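Long-range contacts in peptide ABC transporter, peptide-binding protein (PDB 3O6P), which probably binds peptides for uptake by an ABC transporter, the crystallised chain being a piece from the C-terminal half of the longer solute-binding protein: residues A[24-29]-A[217-222]; A[29-34]-A[80-85]; A[33-38]-A[223-228]. All coordinates share one frame; numbering follows the deposited sequence.

Contact 1. Residues A[24-29]-A[217-222]; sequences NLRKAI and MGDMGV
R26 lies against the turn D219-G221 from CB to NH2. Its CB lies 3.4 Å from M220 O, CG passes the same oxygen more loosely, and CD stays close beside it. There the chain bends (chi3 -63°), which brings R26 NE to 3.0 Å from both D219 O and M220 O; the bond to M220 O is weak, with an N-H...O angle of 131°. R26 CZ lies 3.3 Å from D219 O, which sits at the edge of the guanidinium, and R26 NH2 reaches D219 O at 2.7 Å. NE and NH2 therefore hold one carbonyl oxygen side-on, near the guanidinium plane. R26 NH2 also forms a long salt bridge of 3.5 Å to D219 OD2, with the guanidinium and carboxylate planes 79° apart. The carboxylate's main partner is Y182, through OD1, and OD2 also bonds N184, while R26 NH1 turns to F20 O. K27, extended beyond CG, reaches past M220 to G218: K27 CG packs on M220 CB at 4.0 Å, and K27 NZ makes a weak 3.0 Å bond to G218 O.

The carbonyls are presented by a Schellman motif that ends helix 202-218. M220, at positive phi, is its C' residue; M220 N bonds weakly to M217 O, and G221 N pairs with I216 O. Positive charge beside a helix C-terminus would probably be stabilised by the helix dipole. Helix 23-31 is thus tied to the link between helix 202-218 and strand 223-228, while its L25 packs on helix 80-94 and I29 touches M9 of strand 5-11 and M101 of strand 99-106.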
ATOM      1  N   ASN A  24       4.305 -13.106   0.044  1.00 10.66           N
ATOM      2  CA  ASN A  24       4.714 -13.295   1.439  1.00 10.50           C
ATOM      3  C   ASN A  24       5.716 -12.255   1.949  1.00 11.08           C
ATOM      4  O   ASN A  24       5.637 -11.844   3.116  1.00 11.26           O
ATOM      5  CB  ASN A  24       5.224 -14.705   1.676  1.00 11.74           C
ATOM      6  CG  ASN A  24       4.090 -15.717   1.640  1.00 13.62           C
ATOM      7  OD1 ASN A  24       3.016 -15.471   2.204  1.00 17.51           O
ATOM      8  ND2 ASN A  24       4.305 -16.844   0.962  1.00 17.31           N
ATOM      9  N   LEU A  25       6.635 -11.817   1.092  1.00 10.78           N
ATOM     10  CA  LEU A  25       7.523 -10.716   1.477  1.00 10.36           C
ATOM     11  C   LEU A  25       6.759  -9.416   1.678  1.00  9.93           C
ATOM     12  O   LEU A  25       6.998  -8.696   2.661  1.00 10.59           O
ATOM     13  CB  LEU A  25       8.690 -10.525   0.486  1.00 11.22           C
ATOM     14  CG  LEU A  25       9.577  -9.284   0.722  1.00 10.88           C
ATOM     15  CD1 LEU A  25      10.233  -9.318   2.124  1.00 13.70           C
ATOM     16  CD2 LEU A  25      10.641  -9.152  -0.385  1.00 12.89           C
ATOM     17  N   ARG A  26       5.856  -9.096   0.758  1.00  9.67           N
ATOM     18  CA  ARG A  26       5.081  -7.880   0.927  1.00  9.72           C
ATOM     19  C   ARG A  26       4.269  -7.887   2.249  1.00 10.71           C
ATOM     20  O   ARG A  26       4.231  -6.894   2.982  1.00 11.04           O
ATOM     21  CB  ARG A  26       4.182  -7.651  -0.270  1.00  9.04           C
ATOM     22  CG  ARG A  26       4.933  -7.572  -1.599  1.00  9.31           C
ATOM     23  CD  ARG A  26       4.009  -6.991  -2.695  1.00 10.16           C
ATOM     24  NE  ARG A  26       2.833  -7.836  -2.973  1.00 10.99           N
ATOM     25  CZ  ARG A  26       2.766  -8.803  -3.889  1.00 12.06           C
ATOM     26  NH1 ARG A  26       3.833  -9.129  -4.641  1.00 12.26           N
ATOM     27  NH2 ARG A  26       1.622  -9.475  -4.019  1.00 13.21           N
ATOM     28  N   LYS A  27       3.686  -9.028   2.567  1.00 11.42           N
ATOM     29  CA  LYS A  27       2.991  -9.209   3.834  1.00 11.41           C
ATOM     30  C   LYS A  27       3.943  -9.128   5.036  1.00 11.66           C
ATOM     31  O   LYS A  27       3.571  -8.533   6.051  1.00 11.17           O
ATOM     32  CB  LYS A  27       2.208 -10.534   3.822  1.00 11.35           C
ATOM     33  CG  LYS A  27       1.022 -10.489   2.824  1.00 11.40           C
ATOM     34  CD  LYS A  27       0.458 -11.861   2.603  1.00 14.50           C
ATOM     35  CE  LYS A  27      -0.496 -11.741   1.419  1.00 16.48           C
ATOM     36  NZ  LYS A  27      -1.200 -13.038   1.194  1.00 21.58           N
ATOM     37  N   ALA A  28       5.149  -9.730   4.940  1.00 11.71           N
ATOM     38  CA  ALA A  28       6.093  -9.681   6.071  1.00 10.66           C
ATOM     39  C   ALA A  28       6.427  -8.217   6.380  1.00 11.03           C
ATOM     40  O   ALA A  28       6.466  -7.798   7.556  1.00 11.36           O
ATOM     41  CB  ALA A  28       7.358 -10.471   5.746  1.00 10.61           C
ATOM     42  N   ILE A  29       6.597  -7.424   5.319  1.00 10.95           N
ATOM     43  CA  ILE A  29       6.888  -5.988   5.470  1.00 11.56           C
ATOM     44  C   ILE A  29       5.711  -5.313   6.189  1.00 11.24           C
ATOM     45  O   ILE A  29       5.911  -4.609   7.206  1.00 10.81           O
ATOM     46  CB  ILE A  29       7.192  -5.367   4.090  1.00 10.95           C
ATOM     47  CG1 ILE A  29       8.596  -5.816   3.647  1.00 11.11           C
ATOM     48  CG2 ILE A  29       7.114  -3.845   4.151  1.00 11.32           C
ATOM     49  CD1 ILE A  29       8.917  -5.518   2.150  1.00 12.78           C
HETATM   50  N   MSE A 217      -5.519  -5.778  -1.011  1.00  9.70           N
HETATM   51  CA  MSE A 217      -5.137  -5.981   0.393  1.00 10.39           C
HETATM   52  C   MSE A 217      -4.814  -7.429   0.680  1.00 11.09           C
HETATM   53  O   MSE A 217      -3.954  -7.730   1.532  1.00 12.08           O
HETATM   54  CB  MSE A 217      -6.221  -5.442   1.318  1.00 10.28           C
HETATM   55  CG  MSE A 217      -6.253  -3.909   1.274  1.00 11.42           C
HETATM   56 SE   MSE A 217      -4.639  -3.025   1.931  0.75 11.64          SE
HETATM   57  CE  MSE A 217      -3.697  -2.772   0.249  1.00 13.40           C
ATOM     58  N   GLY A 218      -5.467  -8.335  -0.062  1.00 11.74           N
ATOM     59  CA  GLY A 218      -5.253  -9.779   0.147  1.00 12.42           C
ATOM     60  C   GLY A 218      -3.882 -10.258  -0.295  1.00 13.17           C
ATOM     61  O   GLY A 218      -3.360 -11.217   0.265  1.00 14.05           O
ATOM     62  N   ASP A 219      -3.301  -9.618  -1.306  1.00 13.07           N
ATOM     63  CA  ASP A 219      -1.917  -9.954  -1.689  1.00 13.94           C
ATOM     64  C   ASP A 219      -0.959  -8.791  -1.387  1.00 12.95           C
ATOM     65  O   ASP A 219       0.154  -8.784  -1.866  1.00 13.07           O
ATOM     66  CB  ASP A 219      -1.756 -10.534  -3.133  1.00 16.72           C
ATOM     67  CG  ASP A 219      -1.912  -9.503  -4.218  1.00 17.17           C
ATOM     68  OD1 ASP A 219      -2.374  -8.374  -3.913  1.00 20.01           O
ATOM     69  OD2 ASP A 219      -1.565  -9.820  -5.393  1.00 17.73           O
HETATM   70  N   MSE A 220      -1.418  -7.837  -0.565  1.00 12.09           N
HETATM   71  CA  MSE A 220      -0.640  -6.662  -0.139  1.00 10.99           C
HETATM   72  C   MSE A 220       0.161  -6.038  -1.276  1.00 11.36           C
HETATM   73  O   MSE A 220       1.380  -5.863  -1.187  1.00 11.94           O
HETATM   74  CB  MSE A 220       0.240  -6.974   1.098  1.00 11.62           C
HETATM   75  CG  MSE A 220       0.707  -5.748   1.858  1.00 13.64           C
HETATM   76 SE   MSE A 220      -0.753  -4.769   2.680  0.75 14.42          SE
HETATM   77  CE  MSE A 220      -1.427  -6.127   3.890  1.00 17.18           C
ATOM     78  N   GLY A 221      -0.548  -5.637  -2.324  1.00 11.10           N
ATOM     79  CA  GLY A 221       0.127  -5.134  -3.525  1.00 11.18           C
ATOM     80  C   GLY A 221       0.773  -3.780  -3.322  1.00 11.21           C
ATOM     81  O   GLY A 221       1.719  -3.414  -4.067  1.00 11.94           O
ATOM     82  N   VAL A 222       0.255  -3.039  -2.339  0.50 10.23           N
ATOM     83  CA  VAL A 222       0.825  -1.791  -1.849  0.50  9.82           C
ATOM     84  C   VAL A 222       0.669  -1.839  -0.316  0.50  9.86           C
ATOM     85  O   VAL A 222      -0.214  -2.544   0.175  0.50 10.83           O
ATOM     86  CB  VAL A 222       0.095  -0.562  -2.477  0.50  9.81           C
ATOM     87  CG1 VAL A 222      -1.391  -0.547  -2.094  0.50 10.97           C
ATOM     88  CG2 VAL A 222       0.774   0.745  -2.074  0.50  8.14           C
TER

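Contact 2. Residues A[29-34]-A[80-85]; sequences ISYSID and TKKAKE
Y31 and A83 form the close-packed part of this contact, their CB atoms 3.7 Å apart. The backbones come near here as well, with the CA atoms of Y31 and A83 separated by 4.9 Å, a spacing consistent with the small alanine side chain. A83 CB also sits 3.9 Å from S32 N and touches S32 CB, so the one methyl group is set against both residues. S32 is held from its own side through its backbone: S32 N donates to I29 O at 3.1 Å, tying the serine to the last turn of helix 23-31. This buried side continues into helix 109-125, whose I122 and A125 touch S32.

Two helices in the family 5 solute-binding region meet here: the C-terminal end of helix 23-31 lies against the N-terminal turns of helix 80-94. No direct hydrogen bond joins the two segments, although just before T80 the backbone of D79 pairs with that of Y31. Y86, one turn further along helix 80-94, meets the Y31 ring edge-to-face.

Toward solvent the contact changes character. The Y31 ring carries K82 on one face in a CH-pi contact: K82 CB stands 3.8 Å from the centroid of the Y31 ring, only 1° off the normal. From there the lysine runs extended beyond CG, crossing the ring until K82 CD lies 3.9 Å from Y31 OH. The two polar ends are joined through a water, which lies near the ring plane, 2.6 Å from Y31 OH, and accepts a bond from K82 NZ. T80 CG2 reaches S32 CA only loosely, at 4.4 Å.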
ATOM      1  N   ILE A  29       6.597  -7.424   5.319  1.00 10.95           N
ATOM      2  CA  ILE A  29       6.888  -5.988   5.470  1.00 11.56           C
ATOM      3  C   ILE A  29       5.711  -5.313   6.189  1.00 11.24           C
ATOM      4  O   ILE A  29       5.911  -4.609   7.206  1.00 10.81           O
ATOM      5  CB  ILE A  29       7.192  -5.367   4.090  1.00 10.95           C
ATOM      6  CG1 ILE A  29       8.596  -5.816   3.647  1.00 11.11           C
ATOM      7  CG2 ILE A  29       7.114  -3.845   4.151  1.00 11.32           C
ATOM      8  CD1 ILE A  29       8.917  -5.518   2.150  1.00 12.78           C
ATOM      9  N   SER A  30       4.486  -5.548   5.698  1.00 11.02           N
ATOM     10  CA  SER A  30       3.333  -4.931   6.341  1.00 11.27           C
ATOM     11  C   SER A  30       3.155  -5.361   7.814  1.00 11.16           C
ATOM     12  O   SER A  30       2.871  -4.528   8.696  1.00 11.58           O
ATOM     13  CB  SER A  30       2.061  -5.153   5.529  1.00 11.18           C
ATOM     14  OG  SER A  30       0.942  -4.526   6.145  1.00 13.27           O
ATOM     15  N   TYR A  31       3.358  -6.644   8.088  1.00 11.01           N
ATOM     16  CA  TYR A  31       3.221  -7.147   9.451  1.00 11.55           C
ATOM     17  C   TYR A  31       4.220  -6.543  10.423  1.00 11.70           C
ATOM     18  O   TYR A  31       3.999  -6.573  11.648  1.00 12.33           O
ATOM     19  CB  TYR A  31       3.462  -8.667   9.455  1.00 11.94           C
ATOM     20  CG  TYR A  31       2.300  -9.539   9.069  1.00 14.27           C
ATOM     21  CD1 TYR A  31       1.074  -9.434   9.722  1.00 15.90           C
ATOM     22  CD2 TYR A  31       2.476 -10.570   8.128  1.00 15.90           C
ATOM     23  CE1 TYR A  31       0.012 -10.305   9.391  1.00 18.52           C
ATOM     24  CE2 TYR A  31       1.435 -11.455   7.798  1.00 18.78           C
ATOM     25  CZ  TYR A  31       0.204 -11.307   8.418  1.00 20.09           C
ATOM     26  OH  TYR A  31      -0.808 -12.180   8.084  1.00 22.57           O
ATOM     27  N   SER A  32       5.316  -6.012   9.903  0.50 11.62           N
ATOM     28  CA  SER A  32       6.377  -5.537  10.781  0.50 11.53           C
ATOM     29  C   SER A  32       6.194  -4.089  11.244  0.50 11.53           C
ATOM     30  O   SER A  32       7.019  -3.602  12.024  0.50 11.32           O
ATOM     31  CB  SER A  32       7.731  -5.652  10.079  0.50 11.36           C
ATOM     32  OG  SER A  32       7.854  -4.610   9.142  0.50 12.50           O
ATOM     33  N   ILE A  33       5.157  -3.398  10.757  1.00 11.92           N
ATOM     34  CA  ILE A  33       5.008  -1.963  11.052  1.00 11.70           C
ATOM     35  C   ILE A  33       3.823  -1.717  11.980  1.00 12.61           C
ATOM     36  O   ILE A  33       2.672  -1.989  11.626  1.00 13.59           O
ATOM     37  CB  ILE A  33       4.853  -1.148   9.740  1.00 11.58           C
ATOM     38  CG1 ILE A  33       6.002  -1.430   8.741  1.00 11.12           C
ATOM     39  CG2 ILE A  33       4.663   0.364  10.034  1.00 12.60           C
ATOM     40  CD1 ILE A  33       5.640  -0.989   7.316  1.00 11.14           C
ATOM     41  N   ASP A  34       4.119  -1.220  13.168  1.00 12.79           N
ATOM     42  CA  ASP A  34       3.091  -0.909  14.170  1.00 13.06           C
ATOM     43  C   ASP A  34       2.459   0.418  13.780  1.00 13.08           C
ATOM     44  O   ASP A  34       2.961   1.474  14.148  1.00 14.26           O
ATOM     45  CB  ASP A  34       3.753  -0.850  15.550  1.00 13.93           C
ATOM     46  CG  ASP A  34       2.773  -0.669  16.696  1.00 15.17           C
ATOM     47  OD1 ASP A  34       1.569  -0.385  16.458  1.00 18.01           O
ATOM     48  OD2 ASP A  34       3.234  -0.799  17.872  1.00 15.88           O
ATOM     49  N   THR A  80       4.781  -8.992  14.712  1.00 14.59           N
ATOM     50  CA  THR A  80       6.147  -9.318  14.284  1.00 15.20           C
ATOM     51  C   THR A  80       6.427 -10.805  14.266  1.00 14.29           C
ATOM     52  O   THR A  80       7.322 -11.211  13.531  1.00 14.33           O
ATOM     53  CB  THR A  80       7.298  -8.559  15.031  1.00 14.98           C
ATOM     54  OG1 THR A  80       7.297  -8.939  16.411  1.00 19.15           O
ATOM     55  CG2 THR A  80       7.156  -7.040  14.884  1.00 15.91           C
ATOM     56  N   LYS A  81       5.687 -11.614  15.045  1.00 15.19           N
ATOM     57  CA  LYS A  81       5.812 -13.096  14.931  1.00 16.02           C
ATOM     58  C   LYS A  81       5.408 -13.545  13.519  1.00 16.23           C
ATOM     59  O   LYS A  81       6.134 -14.323  12.850  1.00 15.91           O
ATOM     60  CB  LYS A  81       4.961 -13.824  15.992  1.00 18.13           C
ATOM     61  CG  LYS A  81       5.105 -15.338  15.957  1.00 22.35           C
ATOM     62  CD  LYS A  81       4.506 -16.011  17.195  1.00 29.68           C
ATOM     63  CE  LYS A  81       4.588 -17.541  17.075  1.00 33.11           C
ATOM     64  NZ  LYS A  81       4.375 -18.223  18.386  1.00 37.22           N
ATOM     65  N   LYS A  82       4.273 -13.013  13.050  1.00 14.71           N
ATOM     66  CA  LYS A  82       3.859 -13.258  11.684  1.00 15.44           C
ATOM     67  C   LYS A  82       4.812 -12.650  10.654  1.00 14.22           C
ATOM     68  O   LYS A  82       5.090 -13.288   9.634  1.00 14.64           O
ATOM     69  CB  LYS A  82       2.414 -12.838  11.430  1.00 16.03           C
ATOM     70  CG  LYS A  82       1.388 -13.766  12.155  1.00 19.08           C
ATOM     71  CD  LYS A  82      -0.063 -13.481  11.714  1.00 24.53           C
ATOM     72  CE  LYS A  82      -1.003 -14.690  11.959  1.00 28.74           C
ATOM     73  NZ  LYS A  82      -2.391 -14.482  11.372  1.00 32.41           N
ATOM     74  N   ALA A  83       5.339 -11.447  10.904  1.00 13.08           N
ATOM     75  CA  ALA A  83       6.336 -10.890   9.980  1.00 12.25           C
ATOM     76  C   ALA A  83       7.499 -11.872   9.754  1.00 12.74           C
ATOM     77  O   ALA A  83       7.886 -12.135   8.623  1.00 12.48           O
ATOM     78  CB  ALA A  83       6.863  -9.529  10.479  1.00 13.23           C
ATOM     79  N   LYS A  84       8.044 -12.409  10.855  1.00 11.91           N
ATOM     80  CA  LYS A  84       9.131 -13.365  10.776  1.00 12.90           C
ATOM     81  C   LYS A  84       8.738 -14.624  10.009  1.00 13.51           C
ATOM     82  O   LYS A  84       9.522 -15.126   9.186  1.00 14.05           O
ATOM     83  CB  LYS A  84       9.604 -13.718  12.186  1.00 12.71           C
ATOM     84  CG  LYS A  84      10.316 -12.515  12.838  1.00 15.02           C
ATOM     85  CD  LYS A  84      10.636 -12.751  14.295  1.00 18.74           C
ATOM     86  CE  LYS A  84      11.220 -11.481  14.923  1.00 20.31           C
ATOM     87  NZ  LYS A  84      12.640 -11.270  14.503  1.00 26.12           N
ATOM     88  N   GLU A  85       7.541 -15.141  10.276  1.00 14.08           N
ATOM     89  CA  GLU A  85       7.091 -16.374   9.622  1.00 13.91           C
ATOM     90  C   GLU A  85       6.959 -16.154   8.106  1.00 13.41           C
ATOM     91  O   GLU A  85       7.390 -16.988   7.293  1.00 14.43           O
ATOM     92  CB  GLU A  85       5.729 -16.775  10.184  1.00 15.53           C
ATOM     93  CG  GLU A  85       5.132 -18.006   9.516  1.00 20.17           C
ATOM     94  CD  GLU A  85       3.661 -18.244   9.865  1.00 26.45           C
ATOM     95  OE1 GLU A  85       3.003 -17.347  10.452  1.00 29.52           O
ATOM     96  OE2 GLU A  85       3.148 -19.335   9.520  1.00 30.66           O
TER
HETATM   97  O   HOH W   1      -3.001 -11.932   9.496  1.00 55.04           O

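Contact 3. Residues A[33-38]-A[223-228]; sequences IDRKAL and VPLFQK
The R35 guanidinium has P224 O and L225 O at its edge, near its plane, while V223 CG1 approaches obliquely, 3.4 Å from R35 NH2. F226 likewise offers an edge: L38 CD2 comes to 4.1 Å from F226 CD2, near the ring plane, with the two side chains crossing at about a right angle. R35 bends at chi2 (-59°) and holds P224 O side-on with two nitrogens, NE at 2.9 Å and NH2 at 3.0 Å. The NE bond lies in the carbonyl plane; NH2 approaches at a C=O...N angle of 165°. NH2 has a further partner in S30 OG, and NH1 bonds weakly back to I33 O.

L225 O is not part of this grip. R35 CD, at 3.4 Å, is the nearest neighbour of L225 O across the contact, with L38 CD2 farther off; this buried oxygen has no hydrogen-bond partner in the model. L225 and F226 form a classic beta bulge opposite Q7 of strand 5-11. I33 CD1 adds apolar contacts with V223 CG1 and L225 CD2, the latter at 4.1 Å.

D34 caps helix 35-43 through OD1, which accepts from A37 N. That helix's first turn packs on the first half of strand 223-228, an outermost strand of the mixed sheet beside strand 5-11, while I33 and L38 also pack on helix 109-125.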
ATOM      1  N   ILE A  33       5.157  -3.398  10.757  1.00 11.92           N
ATOM      2  CA  ILE A  33       5.008  -1.963  11.052  1.00 11.70           C
ATOM      3  C   ILE A  33       3.823  -1.717  11.980  1.00 12.61           C
ATOM      4  O   ILE A  33       2.672  -1.989  11.626  1.00 13.59           O
ATOM      5  CB  ILE A  33       4.853  -1.148   9.740  1.00 11.58           C
ATOM      6  CG1 ILE A  33       6.002  -1.430   8.741  1.00 11.12           C
ATOM      7  CG2 ILE A  33       4.663   0.364  10.034  1.00 12.60           C
ATOM      8  CD1 ILE A  33       5.640  -0.989   7.316  1.00 11.14           C
ATOM      9  N   ASP A  34       4.119  -1.220  13.168  1.00 12.79           N
ATOM     10  CA  ASP A  34       3.091  -0.909  14.170  1.00 13.06           C
ATOM     11  C   ASP A  34       2.459   0.418  13.780  1.00 13.08           C
ATOM     12  O   ASP A  34       2.961   1.474  14.148  1.00 14.26           O
ATOM     13  CB  ASP A  34       3.753  -0.850  15.550  1.00 13.93           C
ATOM     14  CG  ASP A  34       2.773  -0.669  16.696  1.00 15.17           C
ATOM     15  OD1 ASP A  34       1.569  -0.385  16.458  1.00 18.01           O
ATOM     16  OD2 ASP A  34       3.234  -0.799  17.872  1.00 15.88           O
ATOM     17  N   ARG A  35       1.360   0.350  13.031  1.00 12.84           N
ATOM     18  CA  ARG A  35       0.675   1.553  12.533  1.00 13.94           C
ATOM     19  C   ARG A  35       0.117   2.406  13.680  1.00 14.18           C
ATOM     20  O   ARG A  35       0.060   3.646  13.569  1.00 14.07           O
ATOM     21  CB  ARG A  35      -0.530   1.184  11.640  1.00 13.89           C
ATOM     22  CG  ARG A  35      -0.348   0.165  10.487  1.00 17.69           C
ATOM     23  CD  ARG A  35       0.663   0.613   9.528  1.00 17.71           C
ATOM     24  NE  ARG A  35       0.637  -0.090   8.222  1.00 14.43           N
ATOM     25  CZ  ARG A  35       0.885  -1.394   8.019  1.00 12.08           C
ATOM     26  NH1 ARG A  35       1.124  -2.240   9.029  1.00 14.35           N
ATOM     27  NH2 ARG A  35       0.912  -1.871   6.784  1.00 12.88           N
ATOM     28  N   LYS A  36      -0.333   1.753  14.754  1.00 14.80           N
ATOM     29  CA  LYS A  36      -0.844   2.483  15.918  1.00 16.12           C
ATOM     30  C   LYS A  36       0.272   3.366  16.519  1.00 16.17           C
ATOM     31  O   LYS A  36       0.083   4.558  16.764  1.00 16.02           O
ATOM     32  CB  LYS A  36      -1.401   1.502  16.965  1.00 16.72           C
ATOM     33  CG  LYS A  36      -2.121   2.189  18.126  1.00 20.75           C
ATOM     34  CD  LYS A  36      -2.639   1.166  19.147  1.00 28.78           C
ATOM     35  CE  LYS A  36      -3.482   1.843  20.234  1.00 33.14           C
ATOM     36  NZ  LYS A  36      -4.791   2.391  19.725  1.00 37.23           N
ATOM     37  N   ALA A  37       1.443   2.790  16.730  1.00 17.01           N
ATOM     38  CA  ALA A  37       2.578   3.571  17.237  1.00 16.95           C
ATOM     39  C   ALA A  37       2.946   4.686  16.255  1.00 17.34           C
ATOM     40  O   ALA A  37       3.286   5.820  16.662  1.00 19.41           O
ATOM     41  CB  ALA A  37       3.798   2.636  17.473  1.00 17.58           C
ATOM     42  N   LEU A  38       2.926   4.370  14.962  1.00 15.96           N
ATOM     43  CA  LEU A  38       3.291   5.364  13.967  1.00 16.27           C
ATOM     44  C   LEU A  38       2.361   6.562  14.102  1.00 16.64           C
ATOM     45  O   LEU A  38       2.818   7.703  14.178  1.00 17.16           O
ATOM     46  CB  LEU A  38       3.231   4.793  12.538  1.00 15.92           C
ATOM     47  CG  LEU A  38       3.417   5.769  11.357  1.00 16.37           C
ATOM     48  CD1 LEU A  38       4.795   6.484  11.367  1.00 17.25           C
ATOM     49  CD2 LEU A  38       3.202   5.001  10.043  1.00 15.64           C
ATOM     50  N   VAL A 223       1.513  -1.123   0.433  1.00  9.70           N
ATOM     51  CA  VAL A 223       1.526  -1.221   1.907  1.00 10.58           C
ATOM     52  C   VAL A 223       1.000   0.104   2.489  1.00 10.69           C
ATOM     53  O   VAL A 223       1.773   1.063   2.634  1.00 11.78           O
ATOM     54  CB  VAL A 223       2.944  -1.569   2.470  1.00 10.54           C
ATOM     55  CG1 VAL A 223       2.901  -1.647   4.022  1.00 12.41           C
ATOM     56  CG2 VAL A 223       3.455  -2.894   1.891  1.00 11.18           C
ATOM     57  N   PRO A 224      -0.316   0.189   2.778  1.00 11.28           N
ATOM     58  CA  PRO A 224      -0.837   1.444   3.388  1.00 11.22           C
ATOM     59  C   PRO A 224      -0.229   1.678   4.757  1.00 11.83           C
ATOM     60  O   PRO A 224      -0.032   0.725   5.512  1.00 12.11           O
ATOM     61  CB  PRO A 224      -2.356   1.185   3.486  1.00 12.43           C
ATOM     62  CG  PRO A 224      -2.624   0.114   2.426  1.00 12.58           C
ATOM     63  CD  PRO A 224      -1.400  -0.794   2.551  1.00 11.63           C
ATOM     64  N   LEU A 225       0.111   2.937   5.032  1.00 10.86           N
ATOM     65  CA  LEU A 225       0.754   3.306   6.291  1.00 10.77           C
ATOM     66  C   LEU A 225      -0.210   4.011   7.248  1.00 11.30           C
ATOM     67  O   LEU A 225      -0.231   3.703   8.445  1.00 11.57           O
ATOM     68  CB  LEU A 225       1.988   4.175   6.020  1.00 10.35           C
ATOM     69  CG  LEU A 225       3.083   3.506   5.185  1.00 11.00           C
ATOM     70  CD1 LEU A 225       4.180   4.547   4.957  1.00 12.84           C
ATOM     71  CD2 LEU A 225       3.630   2.269   5.937  1.00 12.76           C
ATOM     72  N   PHE A 226      -1.000   4.956   6.731  1.00 11.26           N
ATOM     73  CA  PHE A 226      -1.979   5.645   7.557  1.00 12.44           C
ATOM     74  C   PHE A 226      -2.970   6.384   6.678  1.00 13.55           C
ATOM     75  O   PHE A 226      -2.747   6.541   5.471  1.00 13.20           O
ATOM     76  CB  PHE A 226      -1.305   6.621   8.560  1.00 12.66           C
ATOM     77  CG  PHE A 226      -0.450   7.707   7.915  1.00 14.05           C
ATOM     78  CD1 PHE A 226      -1.038   8.902   7.482  1.00 13.96           C
ATOM     79  CD2 PHE A 226       0.938   7.562   7.790  1.00 14.50           C
ATOM     80  CE1 PHE A 226      -0.264   9.951   6.894  1.00 16.35           C
ATOM     81  CE2 PHE A 226       1.732   8.588   7.212  1.00 14.13           C
ATOM     82  CZ  PHE A 226       1.122   9.793   6.760  1.00 16.91           C
ATOM     83  N   GLN A 227      -4.068   6.821   7.289  1.00 15.29           N
ATOM     84  CA  GLN A 227      -5.056   7.688   6.629  1.00 17.44           C
ATOM     85  C   GLN A 227      -5.060   9.055   7.325  1.00 19.38           C
ATOM     86  O   GLN A 227      -4.860   9.150   8.534  1.00 18.23           O
ATOM     87  CB  GLN A 227      -6.440   7.033   6.705  1.00 17.50           C
ATOM     88  CG  GLN A 227      -7.598   7.956   6.296  1.00 18.33           C
ATOM     89  CD  GLN A 227      -8.946   7.294   6.468  1.00 19.53           C
ATOM     90  OE1 GLN A 227      -9.072   6.054   6.417  1.00 19.48           O
ATOM     91  NE2 GLN A 227      -9.973   8.115   6.676  1.00 21.94           N
ATOM     92  N   LYS A 228      -5.266  10.117   6.558  1.00 22.12           N
ATOM     93  CA  LYS A 228      -5.377  11.447   7.151  1.00 26.78           C
ATOM     94  C   LYS A 228      -6.536  12.084   6.413  1.00 30.42           C
ATOM     95  O   LYS A 228      -6.445  12.327   5.206  1.00 30.47           O
ATOM     96  CB  LYS A 228      -4.060  12.223   6.984  1.00 26.40           C
ATOM     97  CG  LYS A 228      -3.940  13.484   7.881  1.00 29.81           C
ATOM     98  CD  LYS A 228      -2.487  13.958   7.966  1.00 32.95           C
ATOM     99  CE  LYS A 228      -2.284  15.100   8.968  1.00 35.60           C
ATOM    100  NZ  LYS A 228      -3.281  16.155   8.772  1.00 37.56           N
TER

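Overall arrangement
Contacts 1 and 2 both use helix 23-31, share I29 and have centres about 10 Å apart; A28 CB packs on A83 O at 3.4 Å. Contacts 2 and 3 share I33 and D34, in the connection between helices 23-31 and 35-43, and are joined by a probable hydrogen bond between R35 NH2 and S30 OG, 2.7 Å. The second segments of contacts 1 and 3, whose centres are about 14 Å apart, run on from the end of helix 202-218 into strand 223-228; M217 SE meets P224 CG at 3.8 Å. The bound sodium ion, at Q123, L126 and V129, lies about 10 Å from the side chain of S32 and about 13 Å from that of I33.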